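Local structure of ESX-1 secretion system protein EccA1 (Mycobacterium tuberculosis, 4F3V) at residues D41-R46 with W61-N66; G89-I94 with E149-V154; S100-T105 with A131-L136; A180-A185 with A211-M216; A226-L231 with A245-P250. The protein probably powers ESX-1 export of virulence factors such as EsxA and EsxB through its ATPase activity, with this chain forming its N-terminal tetratricopeptide-repeat domain. All coordinates share one frame; numbering follows the deposited sequence.

In the fold
The five contacts string out along an elongated, mostly helical domain, from contact 1 near the N-terminal end to contact 5, with centres 45 Å apart. Contacts 1 and 3 touch through W61 and I44 against helix 101-115, where W61 CZ3 comes within 3.2 Å of T105 OG1. Contact 3 stays about 8 Å, nearest atoms, from contact 2. W151 of contact 2 packs on A180 and N183 of contact 4, and A215 of contact 4 lies against A227 and L230 of contact 5. A sulfate, probably from the crystallisation liquor, sits on R150 of contact 2; a samarium(III) ion lies about 13 Å from the side chain of L90, outside the contact.

Contact 1. Residues D41-R46 with W61-N66; sequences DAWIGR and WYSRRN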
# COMPACT_ATOMS: atom_id res chain seq x y z
N ASP A 41 -7.07 -7.98 18.35
CA ASP A 41 -5.65 -8.29 18.61
C ASP A 41 -5.20 -9.65 18.06
O ASP A 41 -4.06 -9.79 17.62
CB ASP A 41 -5.31 -8.19 20.11
CG ASP A 41 -5.50 -6.79 20.66
OD1 ASP A 41 -5.71 -5.85 19.85
OD2 ASP A 41 -5.41 -6.63 21.89
N ALA A 42 -6.09 -10.63 18.07
CA ALA A 42 -5.78 -11.94 17.50
C ALA A 42 -5.79 -11.96 15.97
O ALA A 42 -5.02 -12.69 15.35
CB ALA A 42 -6.72 -13.01 18.09
N TRP A 43 -6.67 -11.18 15.34
CA TRP A 43 -6.60 -10.98 13.90
C TRP A 43 -5.29 -10.36 13.50
O TRP A 43 -4.66 -10.81 12.54
CB TRP A 43 -7.76 -10.15 13.35
CG TRP A 43 -9.10 -10.84 13.46
CD1 TRP A 43 -10.13 -10.53 14.33
CD2 TRP A 43 -9.58 -11.98 12.68
NE1 TRP A 43 -11.19 -11.37 14.15
CE2 TRP A 43 -10.91 -12.27 13.18
CE3 TRP A 43 -9.04 -12.77 11.68
CZ2 TRP A 43 -11.67 -13.31 12.67
CZ3 TRP A 43 -9.81 -13.80 11.18
CH2 TRP A 43 -11.11 -14.07 11.66
N ILE A 44 -4.81 -9.39 14.27
CA ILE A 44 -3.51 -8.78 14.03
C ILE A 44 -2.37 -9.81 14.27
O ILE A 44 -1.38 -9.83 13.54
CB ILE A 44 -3.33 -7.49 14.87
CG1 ILE A 44 -4.38 -6.44 14.41
CG2 ILE A 44 -1.92 -6.93 14.76
CD1 ILE A 44 -4.53 -5.25 15.35
N GLY A 45 -2.50 -10.62 15.30
CA GLY A 45 -1.55 -11.73 15.54
C GLY A 45 -1.46 -12.65 14.33
O GLY A 45 -0.36 -13.04 13.92
N ARG A 46 -2.60 -12.96 13.71
CA ARG A 46 -2.61 -13.81 12.51
C ARG A 46 -1.83 -13.16 11.36
O ARG A 46 -1.03 -13.83 10.67
CB ARG A 46 -4.02 -14.15 12.06
CG ARG A 46 -4.73 -15.12 13.00
CD ARG A 46 -6.19 -15.31 12.67
NE ARG A 46 -6.39 -15.80 11.31
CZ ARG A 46 -7.42 -16.55 10.90
NH1 ARG A 46 -8.40 -16.91 11.72
NH2 ARG A 46 -7.48 -16.92 9.63
N TRP A 61 -10.03 -4.66 10.86
CA TRP A 61 -10.66 -3.37 10.68
C TRP A 61 -12.05 -3.29 11.28
O TRP A 61 -12.40 -2.31 11.97
CB TRP A 61 -10.71 -3.04 9.20
CG TRP A 61 -11.64 -1.91 8.86
CD1 TRP A 61 -12.87 -2.00 8.22
CD2 TRP A 61 -11.48 -0.52 9.19
NE1 TRP A 61 -13.45 -0.76 8.12
CE2 TRP A 61 -12.65 0.17 8.67
CE3 TRP A 61 -10.52 0.20 9.84
CZ2 TRP A 61 -12.84 1.53 8.82
CZ3 TRP A 61 -10.71 1.59 9.98
CH2 TRP A 61 -11.84 2.23 9.47
N TYR A 62 -12.87 -4.30 11.01
CA TYR A 62 -14.25 -4.35 11.50
C TYR A 62 -14.32 -4.34 13.04
O TYR A 62 -15.22 -3.74 13.61
CB TYR A 62 -14.94 -5.60 10.94
CG TYR A 62 -16.43 -5.67 11.18
CD1 TYR A 62 -17.34 -5.16 10.24
CD2 TYR A 62 -16.94 -6.29 12.32
CE1 TYR A 62 -18.72 -5.23 10.47
CE2 TYR A 62 -18.31 -6.39 12.55
CZ TYR A 62 -19.20 -5.85 11.63
OH TYR A 62 -20.57 -5.93 11.87
N SER A 63 -13.35 -5.00 13.68
CA SER A 63 -13.28 -5.06 15.15
C SER A 63 -12.31 -4.03 15.77
O SER A 63 -11.89 -4.17 16.94
CB SER A 63 -12.89 -6.50 15.57
OG SER A 63 -11.61 -6.84 15.12
N ARG A 64 -11.98 -2.98 15.02
CA ARG A 64 -10.99 -2.00 15.46
C ARG A 64 -11.27 -1.33 16.83
O ARG A 64 -10.34 -0.91 17.52
CB ARG A 64 -10.84 -0.91 14.39
CG ARG A 64 -12.08 -0.06 14.17
CD ARG A 64 -11.95 0.82 12.94
NE ARG A 64 -13.16 1.58 12.68
CZ ARG A 64 -14.23 1.14 12.03
NH1 ARG A 64 -14.31 -0.11 11.59
NH2 ARG A 64 -15.23 1.96 11.82
N ARG A 65 -12.53 -1.24 17.24
CA ARG A 65 -12.82 -0.70 18.57
C ARG A 65 -12.32 -1.57 19.70
O ARG A 65 -12.27 -1.12 20.84
CB ARG A 65 -14.32 -0.49 18.76
CG ARG A 65 -14.84 0.67 17.98
CD ARG A 65 -16.33 0.75 18.26
NE ARG A 65 -16.87 2.08 18.06
CZ ARG A 65 -18.16 2.36 18.26
NH1 ARG A 65 -19.01 1.40 18.64
NH2 ARG A 65 -18.58 3.59 18.06
N ASN A 66 -11.94 -2.81 19.38
CA ASN A 66 -11.40 -3.73 20.38
C ASN A 66 -9.88 -3.79 20.37
O ASN A 66 -9.29 -4.59 21.08
CB ASN A 66 -11.99 -5.13 20.22
CG ASN A 66 -13.50 -5.17 20.40
OD1 ASN A 66 -14.06 -4.34 21.08
ND2 ASN A 66 -14.17 -6.18 19.77
O HOH W 1 -8.58 -7.25 20.95
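W43 and S63 form the direct side-chain meeting, D41 and N66 a second one built round a water. CD1 of the W43 indole approaches S63 OG obliquely at 4.1 Å. Across the other pair, D41 OD1 remains 4.0 Å from N66 O, too far to bond. A water makes the link instead: it accepts from D41 N at 3.1 Å and donates to N66 O at 2.8 Å, joining the first turn of one helix to the 3-10 turn beyond the next.

What holds these groups lies one shell out. S63, the first residue to leave helical geometry after helix 54-62, has OG placed between its backbone N and carbonyl carbon (chi1 64°), from where it bonds R59 O. The D41 carboxylate is gripped at both oxygens, OD1 by G68 N and OD2 by S71 OG, so its rotation is fixed. W43 NE1 bonds E37 O, and W43 CZ3 lies 3.4 Å above the plane of the R46 guanidinium, offset toward its rim.

On the far side of the second segment, R64 NH1 lies 3.3 Å above the middle of the W61 ring and bonds W61 O at 2.9 Å, in its own guanidinium plane but from above the carbonyl plane.

The pair joins consecutive helices 40-48 and 54-62 of this tetratricopeptide-repeat domain. Helix 22-35 packs against the former through A42, W43 and R46, and helix 101-115 meets I44 and W61.

Contact 2. Residues G89-I94 with E149-V154; sequences GLYGDI and ERWTDV. With SO4 (sulfate ion), chain F.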
# COMPACT_ATOMS: atom_id res chain seq x y z
N GLY A 89 0.96 0.31 -2.23
CA GLY A 89 0.18 0.20 -3.46
C GLY A 89 1.04 -0.11 -4.68
O GLY A 89 2.04 -0.85 -4.57
N LEU A 90 0.68 0.46 -5.82
CA LEU A 90 1.42 0.24 -7.05
C LEU A 90 2.80 0.95 -7.07
O LEU A 90 3.59 0.70 -7.98
CB LEU A 90 0.59 0.71 -8.26
CG LEU A 90 0.41 2.23 -8.38
CD1 LEU A 90 1.48 2.83 -9.31
CD2 LEU A 90 -1.00 2.58 -8.88
N TYR A 91 3.05 1.84 -6.10
CA TYR A 91 4.21 2.74 -6.16
C TYR A 91 5.49 2.07 -5.65
O TYR A 91 6.58 2.35 -6.13
CB TYR A 91 3.95 4.04 -5.37
CG TYR A 91 2.68 4.76 -5.82
CD1 TYR A 91 2.57 5.30 -7.09
CD2 TYR A 91 1.59 4.86 -4.97
CE1 TYR A 91 1.41 5.94 -7.50
CE2 TYR A 91 0.42 5.49 -5.38
CZ TYR A 91 0.34 6.03 -6.63
OH TYR A 91 -0.82 6.64 -6.99
N GLY A 92 5.36 1.17 -4.68
CA GLY A 92 6.53 0.59 -4.08
C GLY A 92 6.17 -0.42 -3.02
O GLY A 92 4.99 -0.63 -2.72
N ASP A 93 7.20 -1.04 -2.46
CA ASP A 93 7.05 -2.01 -1.37
C ASP A 93 7.29 -1.24 -0.08
O ASP A 93 8.43 -0.96 0.29
CB ASP A 93 8.05 -3.16 -1.54
CG ASP A 93 7.89 -4.25 -0.46
OD1 ASP A 93 7.16 -4.01 0.53
OD2 ASP A 93 8.53 -5.33 -0.60
N ILE A 94 6.21 -0.82 0.55
CA ILE A 94 6.29 -0.01 1.76
C ILE A 94 5.39 -0.65 2.81
O ILE A 94 4.21 -0.93 2.56
CB ILE A 94 5.84 1.47 1.47
CG1 ILE A 94 6.64 2.07 0.30
CG2 ILE A 94 5.94 2.34 2.72
CD1 ILE A 94 6.13 3.39 -0.23
N GLU A 149 -6.53 4.29 -11.42
CA GLU A 149 -5.98 5.14 -12.51
C GLU A 149 -6.59 6.55 -12.54
O GLU A 149 -6.74 7.17 -13.62
CB GLU A 149 -6.13 4.45 -13.87
CG GLU A 149 -5.43 3.10 -13.91
CD GLU A 149 -5.59 2.34 -15.22
OE1 GLU A 149 -5.77 2.93 -16.28
OE2 GLU A 149 -5.52 1.10 -15.18
N ARG A 150 -6.86 7.08 -11.36
CA ARG A 150 -7.37 8.43 -11.22
C ARG A 150 -6.20 9.40 -11.00
O ARG A 150 -5.97 9.90 -9.89
CB ARG A 150 -8.39 8.47 -10.09
CG ARG A 150 -9.69 7.80 -10.51
CD ARG A 150 -10.70 7.77 -9.37
NE ARG A 150 -11.19 9.09 -8.99
CZ ARG A 150 -12.32 9.32 -8.31
NH1 ARG A 150 -13.10 8.31 -7.92
NH2 ARG A 150 -12.67 10.56 -8.03
N TRP A 151 -5.44 9.62 -12.08
CA TRP A 151 -4.14 10.27 -11.95
C TRP A 151 -4.22 11.70 -11.51
O TRP A 151 -3.36 12.14 -10.77
CB TRP A 151 -3.34 10.15 -13.24
CG TRP A 151 -3.22 8.70 -13.65
CD1 TRP A 151 -3.75 8.09 -14.77
CD2 TRP A 151 -2.58 7.61 -12.89
NE1 TRP A 151 -3.45 6.75 -14.78
CE2 TRP A 151 -2.75 6.40 -13.69
CE3 TRP A 151 -1.85 7.55 -11.72
CZ2 TRP A 151 -2.25 5.17 -13.28
CZ3 TRP A 151 -1.36 6.31 -11.31
CH2 TRP A 151 -1.54 5.14 -12.08
N THR A 152 -5.22 12.45 -11.96
CA THR A 152 -5.36 13.83 -11.51
C THR A 152 -5.72 13.89 -10.00
O THR A 152 -5.26 14.79 -9.31
CB THR A 152 -6.40 14.57 -12.35
OG1 THR A 152 -7.60 13.78 -12.42
CG2 THR A 152 -5.89 14.77 -13.79
N ASP A 153 -6.46 12.91 -9.49
CA ASP A 153 -6.79 12.88 -8.04
C ASP A 153 -5.53 12.50 -7.23
O ASP A 153 -5.29 13.04 -6.14
CB ASP A 153 -7.93 11.90 -7.77
CG ASP A 153 -9.26 12.35 -8.38
OD1 ASP A 153 -9.58 13.54 -8.24
OD2 ASP A 153 -9.99 11.50 -8.96
N VAL A 154 -4.69 11.62 -7.79
CA VAL A 154 -3.41 11.31 -7.18
C VAL A 154 -2.61 12.60 -7.00
O VAL A 154 -2.17 12.91 -5.91
CB VAL A 154 -2.59 10.29 -8.01
CG1 VAL A 154 -1.14 10.25 -7.52
CG2 VAL A 154 -3.24 8.90 -7.93
S SO4 F . -15.74 10.08 -6.42
O1 SO4 F . -15.89 11.22 -7.36
O2 SO4 F . -15.74 8.83 -7.20
O3 SO4 F . -14.48 10.27 -5.62
O4 SO4 F . -16.89 10.03 -5.49
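L90 and Y91, in the loop joining antiparallel strands 84-86 and 95-97, reach W151 and V154 at the start of helix 151-158. The second segment is also a helix-to-helix joint: E149, with positive phi, is the C-prime residue of a Schellman motif that ends helix 134-147, and R150 then takes the N-cap position of the next helix.

The apolar part is small. L90 CD2 comes within 4.1 Å of W151 CH2, the two side chains crossing at a slant. L90 holds CG between its backbone N and carbonyl carbon (chi1 70°), and CG also lies 3.9 Å above the middle of the Y91 ring. Within the second segment, E149 CA lies 3.6 Å above one face of the W151 indole, offset toward the rim.

The Y91 hydroxyl mixes polar and apolar contact. OH points head-on at V154, 3.4 Å from CG2 and 3.7 Å from CG1, and the hydroxyl hydrogen-bonds with A142 O of helix 134-147. The buried phenol is thereby satisfied without any bond between the two segments.

Charged groups gather away from the loop. R150 forms a side-on salt bridge with D153, NE and NH2 both donating to OD2; NE, at 2.7 Å, comes nearly along the C-O axis and NH2 from above the carboxylate plane. A bend at chi3 (67°) turns the guanidinium to this carboxylate. W269 adds a cation-pi partner. The outer nitrogens hold a sulfate, probably from the crystallisation liquor: NH1 donates to O2 at 2.8 Å, with an N-H...O angle of 155°.

Contact 3. Residues S100-T105 with A131-L136; sequences SPLAIT and AGSEHL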
# COMPACT_ATOMS: atom_id res chain seq x y z
N SER A 100 -1.34 1.05 16.40
CA SER A 100 -2.57 1.76 16.74
C SER A 100 -3.60 1.46 15.64
O SER A 100 -3.25 0.92 14.59
CB SER A 100 -2.30 3.25 16.76
OG SER A 100 -2.03 3.71 15.45
N PRO A 101 -4.86 1.82 15.85
CA PRO A 101 -5.89 1.58 14.81
C PRO A 101 -5.62 2.30 13.49
O PRO A 101 -6.07 1.83 12.42
CB PRO A 101 -7.16 2.09 15.48
CG PRO A 101 -6.93 1.85 16.93
CD PRO A 101 -5.48 2.26 17.11
N LEU A 102 -4.85 3.39 13.51
CA LEU A 102 -4.47 4.06 12.27
C LEU A 102 -3.84 3.07 11.28
O LEU A 102 -4.21 3.04 10.10
CB LEU A 102 -3.48 5.18 12.55
CG LEU A 102 -3.03 5.99 11.31
CD1 LEU A 102 -4.24 6.59 10.58
CD2 LEU A 102 -2.10 7.11 11.75
N ALA A 103 -2.88 2.27 11.76
CA ALA A 103 -2.22 1.27 10.89
C ALA A 103 -3.21 0.31 10.25
O ALA A 103 -3.08 -0.06 9.07
CB ALA A 103 -1.17 0.49 11.67
N ILE A 104 -4.21 -0.11 11.03
CA ILE A 104 -5.19 -1.06 10.53
C ILE A 104 -5.99 -0.40 9.41
O ILE A 104 -6.26 -1.04 8.37
CB ILE A 104 -6.17 -1.54 11.61
CG1 ILE A 104 -5.43 -2.12 12.83
CG2 ILE A 104 -7.14 -2.56 11.01
CD1 ILE A 104 -6.37 -2.44 13.97
N THR A 105 -6.36 0.87 9.62
CA THR A 105 -7.10 1.66 8.63
C THR A 105 -6.34 1.72 7.31
O THR A 105 -6.91 1.49 6.23
CB THR A 105 -7.31 3.12 9.11
OG1 THR A 105 -7.96 3.16 10.38
CG2 THR A 105 -8.10 3.95 8.09
N ALA A 131 -5.76 13.66 13.10
CA ALA A 131 -4.98 13.80 14.31
C ALA A 131 -3.46 13.73 14.07
O ALA A 131 -2.80 12.75 14.46
CB ALA A 131 -5.44 12.73 15.31
N GLY A 132 -2.94 14.77 13.43
CA GLY A 132 -1.51 14.88 13.08
C GLY A 132 -0.95 13.88 12.05
O GLY A 132 0.23 13.86 11.82
N SER A 133 -1.80 13.06 11.45
CA SER A 133 -1.37 12.10 10.43
C SER A 133 -1.99 12.37 9.07
O SER A 133 -2.20 11.44 8.31
CB SER A 133 -1.69 10.66 10.90
OG SER A 133 -0.82 10.31 11.97
N GLU A 134 -2.24 13.63 8.75
CA GLU A 134 -2.94 13.98 7.53
C GLU A 134 -2.20 13.47 6.29
O GLU A 134 -2.81 13.01 5.33
CB GLU A 134 -3.09 15.50 7.42
CG GLU A 134 -4.08 16.13 8.40
CD GLU A 134 -3.45 16.56 9.73
OE1 GLU A 134 -2.30 16.15 10.05
OE2 GLU A 134 -4.12 17.33 10.44
N HIS A 135 -0.88 13.56 6.33
CA HIS A 135 -0.03 13.12 5.24
C HIS A 135 -0.16 11.64 4.96
O HIS A 135 -0.08 11.22 3.82
CB HIS A 135 1.41 13.48 5.56
CG HIS A 135 1.95 12.80 6.81
ND1 HIS A 135 1.62 13.20 8.07
CD2 HIS A 135 2.80 11.71 6.95
CE1 HIS A 135 2.24 12.40 8.96
NE2 HIS A 135 2.97 11.49 8.28
N LEU A 136 -0.37 10.84 6.02
CA LEU A 136 -0.56 9.41 5.86
C LEU A 136 -1.85 9.08 5.15
O LEU A 136 -1.87 8.21 4.28
CB LEU A 136 -0.56 8.70 7.21
CG LEU A 136 0.79 8.60 7.91
CD1 LEU A 136 0.55 8.17 9.37
CD2 LEU A 136 1.73 7.66 7.18
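L102 projects one methyl, CD2, against both S133 and L136, and this single branch carries the whole contact. It sits 3.5 Å from S133 OG and 3.7 Å from S133 CB, alongside the serine side chain, and 3.7 Å from L136 CD1. The methyl therefore lies against a polar atom and a hydrophobic one at once, with no hydrogen bond between the segments. With CG anti to its backbone nitrogen (chi1 -178°), the L102 side chain extends from helix 101-115 toward the other segment. L136, in the first turn of helix 134-147, is the buried partner and also packs on Y96 of strand 95-97 and on L169 of helix 167-183.

The domain is a tetratricopeptide-repeat assembly of helices, and here the N-terminal ends of helices 101-115 and 134-147 come side by side, with helix 118-125 between them in the chain. S133 stands at the N-cap position of helix 134-147, although its hydroxyl makes no capping bond. In the first turn of helix 101-115, P101 O takes both T105 N, at 3.0 Å, and T105 OG1, at 3.1 Å, the hydroxyl coming in from above the carbonyl plane.

The solvent side lies away from the methyl: A131 and G132, both with positive phi, form the exposed turn leading to S133, and E134 faces solvent. L102 itself is only partly buried; V130, just before A131, also touches it. I104 turns to the opposite flank of its helix, against F67, A60 and W61.

Contact 4. Residues A180-A185 with A211-M216; sequences AAANLA and AWYLAM
A182 and Y213 mark the closest approach of the two backbones, with CA atoms 6.7 Å apart. Segment 180-185 holds the last turn of helix 167-183 and the turn that ends it, where A185, with positive phi, serves as C-prime residue of a Schellman motif: A185 N bonds A182 O and L186 N reaches back to A181 O. Segment 211-216 is unbroken helix in the body of 207-221.

One ring does the work on the second side. Y213 CD1 meets the A182 methyl at 4.0 Å, and CE1 meets N183 ND2 at 3.4 Å. Both partners come in obliquely. The amide and ring planes are 63° apart, and ND2 is also 3.7 Å from Y213 OH, too far to count as a bond. N183 CG lies beside its own backbone N (chi1 -82°), which lets ND2 turn back along the helix to bond V179 O; its ND2 is thus satisfied within its own helix. Behind Y213, W212 CD1 stands 3.7 Å above the middle of the tyrosine ring, and M216 CG packs on a face of W212.

Helix 187-198 bridges the two segments in sequence and in space, with A190 on A182 and L194 on Y213. Helix 151-158 packs on A180 and L184, and helix 224-237 lies on A211, L214 and A215.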
# COMPACT_ATOMS: atom_id res chain seq x y z
N ALA A 180 1.84 9.40 -11.89
CA ALA A 180 0.63 10.08 -12.36
C ALA A 180 0.95 10.95 -13.60
O ALA A 180 0.24 10.90 -14.61
CB ALA A 180 -0.00 10.92 -11.23
N ALA A 181 2.03 11.72 -13.54
CA ALA A 181 2.47 12.54 -14.70
C ALA A 181 2.73 11.70 -15.95
O ALA A 181 2.25 12.03 -17.03
CB ALA A 181 3.71 13.34 -14.37
N ALA A 182 3.46 10.61 -15.79
CA ALA A 182 3.74 9.69 -16.91
C ALA A 182 2.46 9.14 -17.54
O ALA A 182 2.33 9.12 -18.77
CB ALA A 182 4.63 8.57 -16.43
N ASN A 183 1.50 8.74 -16.71
CA ASN A 183 0.25 8.20 -17.20
C ASN A 183 -0.64 9.24 -17.89
O ASN A 183 -1.58 8.88 -18.59
CB ASN A 183 -0.49 7.51 -16.05
CG ASN A 183 0.01 6.09 -15.80
OD1 ASN A 183 -0.31 5.18 -16.55
ND2 ASN A 183 0.78 5.90 -14.74
N LEU A 184 -0.35 10.52 -17.65
CA LEU A 184 -1.01 11.63 -18.32
C LEU A 184 -0.17 12.17 -19.51
O LEU A 184 -0.46 13.24 -20.05
CB LEU A 184 -1.29 12.76 -17.32
CG LEU A 184 -2.31 12.45 -16.20
CD1 LEU A 184 -2.21 13.45 -15.05
CD2 LEU A 184 -3.73 12.38 -16.77
N ALA A 185 0.86 11.42 -19.90
CA ALA A 185 1.72 11.78 -21.03
C ALA A 185 2.53 13.07 -20.80
O ALA A 185 2.99 13.70 -21.76
CB ALA A 185 0.90 11.88 -22.32
N ALA A 211 11.93 2.96 -12.22
CA ALA A 211 12.64 2.57 -13.46
C ALA A 211 11.67 2.27 -14.60
O ALA A 211 11.88 2.69 -15.72
CB ALA A 211 13.55 1.36 -13.20
N TRP A 212 10.58 1.57 -14.29
CA TRP A 212 9.57 1.25 -15.30
C TRP A 212 8.98 2.46 -15.95
O TRP A 212 8.91 2.56 -17.16
CB TRP A 212 8.44 0.42 -14.68
CG TRP A 212 7.34 0.13 -15.65
CD1 TRP A 212 6.07 0.71 -15.70
CD2 TRP A 212 7.35 -0.87 -16.72
NE1 TRP A 212 5.33 0.17 -16.72
CE2 TRP A 212 6.05 -0.80 -17.37
CE3 TRP A 212 8.30 -1.79 -17.19
CZ2 TRP A 212 5.72 -1.61 -18.45
CZ3 TRP A 212 7.96 -2.61 -18.27
CH2 TRP A 212 6.70 -2.51 -18.90
N TYR A 213 8.55 3.42 -15.14
CA TYR A 213 7.91 4.61 -15.68
C TYR A 213 8.91 5.56 -16.34
O TYR A 213 8.56 6.23 -17.32
CB TYR A 213 7.01 5.28 -14.63
CG TYR A 213 5.69 4.54 -14.48
CD1 TYR A 213 4.69 4.66 -15.45
CD2 TYR A 213 5.44 3.72 -13.40
CE1 TYR A 213 3.47 3.97 -15.34
CE2 TYR A 213 4.24 3.02 -13.28
CZ TYR A 213 3.26 3.17 -14.24
OH TYR A 213 2.07 2.48 -14.12
N LEU A 214 10.14 5.62 -15.82
CA LEU A 214 11.20 6.35 -16.55
C LEU A 214 11.39 5.72 -17.92
O LEU A 214 11.50 6.44 -18.91
CB LEU A 214 12.54 6.36 -15.79
CG LEU A 214 12.73 7.36 -14.63
CD1 LEU A 214 13.98 7.02 -13.80
CD2 LEU A 214 12.81 8.79 -15.18
N ALA A 215 11.46 4.39 -17.98
CA ALA A 215 11.69 3.69 -19.27
C ALA A 215 10.56 3.98 -20.22
O ALA A 215 10.78 4.29 -21.41
CB ALA A 215 11.86 2.19 -19.08
N MET A 216 9.33 3.88 -19.72
CA MET A 216 8.16 4.16 -20.55
C MET A 216 8.13 5.62 -21.03
O MET A 216 7.83 5.88 -22.20
CB MET A 216 6.86 3.82 -19.81
CG MET A 216 6.62 2.33 -19.64
SD MET A 216 6.54 1.38 -21.17
CE MET A 216 8.02 0.38 -21.10

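Contact 5. Residues A226-L231 with A245-P250; sequences AAVALL and AALKDP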
# COMPACT_ATOMS: atom_id res chain seq x y z
N ALA A 226 17.83 5.12 -24.09
CA ALA A 226 17.58 5.35 -22.66
C ALA A 226 16.58 4.33 -22.12
O ALA A 226 16.79 3.75 -21.06
CB ALA A 226 17.10 6.77 -22.40
N ALA A 227 15.48 4.12 -22.83
CA ALA A 227 14.47 3.17 -22.40
C ALA A 227 15.06 1.77 -22.21
O ALA A 227 14.79 1.09 -21.23
CB ALA A 227 13.32 3.12 -23.42
N VAL A 228 15.86 1.35 -23.18
CA VAL A 228 16.46 0.02 -23.17
C VAL A 228 17.43 -0.11 -21.99
O VAL A 228 17.46 -1.15 -21.34
CB VAL A 228 17.18 -0.31 -24.52
CG1 VAL A 228 18.15 -1.48 -24.38
CG2 VAL A 228 16.16 -0.59 -25.63
N ALA A 229 18.22 0.93 -21.73
CA ALA A 229 19.18 0.91 -20.62
C ALA A 229 18.42 0.73 -19.28
O ALA A 229 18.79 -0.10 -18.45
CB ALA A 229 20.06 2.17 -20.63
N LEU A 230 17.30 1.43 -19.13
CA LEU A 230 16.50 1.31 -17.91
C LEU A 230 15.86 -0.09 -17.77
O LEU A 230 15.80 -0.65 -16.68
CB LEU A 230 15.45 2.43 -17.85
CG LEU A 230 16.00 3.85 -17.55
CD1 LEU A 230 15.11 4.95 -18.13
CD2 LEU A 230 16.25 4.10 -16.06
N LEU A 231 15.37 -0.63 -18.88
CA LEU A 231 14.75 -1.97 -18.88
C LEU A 231 15.79 -3.07 -18.66
O LEU A 231 15.52 -4.05 -17.95
CB LEU A 231 13.94 -2.20 -20.16
CG LEU A 231 12.69 -1.30 -20.31
CD1 LEU A 231 12.08 -1.33 -21.71
CD2 LEU A 231 11.63 -1.69 -19.29
N ALA A 245 9.32 -8.62 -21.86
CA ALA A 245 8.47 -8.35 -23.02
C ALA A 245 8.73 -6.94 -23.58
O ALA A 245 8.83 -6.74 -24.78
CB ALA A 245 7.00 -8.53 -22.66
N ALA A 246 8.83 -5.95 -22.71
CA ALA A 246 9.05 -4.56 -23.13
C ALA A 246 10.45 -4.38 -23.75
O ALA A 246 10.64 -3.56 -24.65
CB ALA A 246 8.86 -3.64 -21.95
N LEU A 247 11.42 -5.13 -23.26
CA LEU A 247 12.79 -5.09 -23.78
C LEU A 247 12.86 -5.70 -25.19
O LEU A 247 13.54 -5.20 -26.08
CB LEU A 247 13.73 -5.78 -22.78
CG LEU A 247 15.22 -5.43 -22.81
CD1 LEU A 247 15.43 -3.96 -22.49
CD2 LEU A 247 15.98 -6.34 -21.85
N LYS A 248 12.09 -6.77 -25.40
CA LYS A 248 12.08 -7.47 -26.69
C LYS A 248 11.25 -6.76 -27.76
O LYS A 248 11.42 -7.04 -28.93
CB LYS A 248 11.60 -8.93 -26.53
CG LYS A 248 12.72 -9.86 -26.12
CD LYS A 248 12.44 -11.33 -26.43
CE LYS A 248 13.70 -12.19 -26.20
NZ LYS A 248 14.19 -12.91 -27.42
N ASP A 249 10.35 -5.86 -27.37
CA ASP A 249 9.41 -5.25 -28.32
C ASP A 249 9.36 -3.73 -28.16
O ASP A 249 8.80 -3.22 -27.19
CB ASP A 249 8.02 -5.85 -28.11
CG ASP A 249 7.02 -5.33 -29.09
OD1 ASP A 249 7.36 -4.58 -30.02
OD2 ASP A 249 5.84 -5.68 -28.92
N PRO A 250 9.96 -3.00 -29.12
CA PRO A 250 9.98 -1.53 -29.05
C PRO A 250 8.61 -0.88 -29.22
O PRO A 250 8.46 0.29 -28.87
CB PRO A 250 10.91 -1.12 -30.20
CG PRO A 250 10.98 -2.30 -31.09
CD PRO A 250 10.81 -3.50 -30.22
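V228 is the first residue of 226-231 to meet L247. Its CG1 lies 4.1 Å from L247 CD1, the two side chains crossing at about a right angle, and its carbonyl O is nearer still to the same methyl, at 3.7 Å. L247 has CG anti to its backbone N (chi1 -157°), which carries CD1 between V228 and L231.

L231, one turn on, supplies the larger share. Its CB approaches L247 CD1 to 3.3 Å, shorter than usual van der Waals contact, so the exact fit there is doubtful. Further out, L231 CD1 reaches A246, 4.0 Å from both its CB and its O. That carbonyl accepts from R219 NH2, an anchor to helix 207-221. No hydrogen bond joins the two segments: contact is by aliphatic groups and two backbone carbonyls.

Consecutive helices 224-237 and 241-248 are joined here as part of the helical tetratricopeptide-repeat domain. Helix 207-221 covers another flank of 224-237, with R218 on A226, R219 on A227, and L214 and A215 on L230.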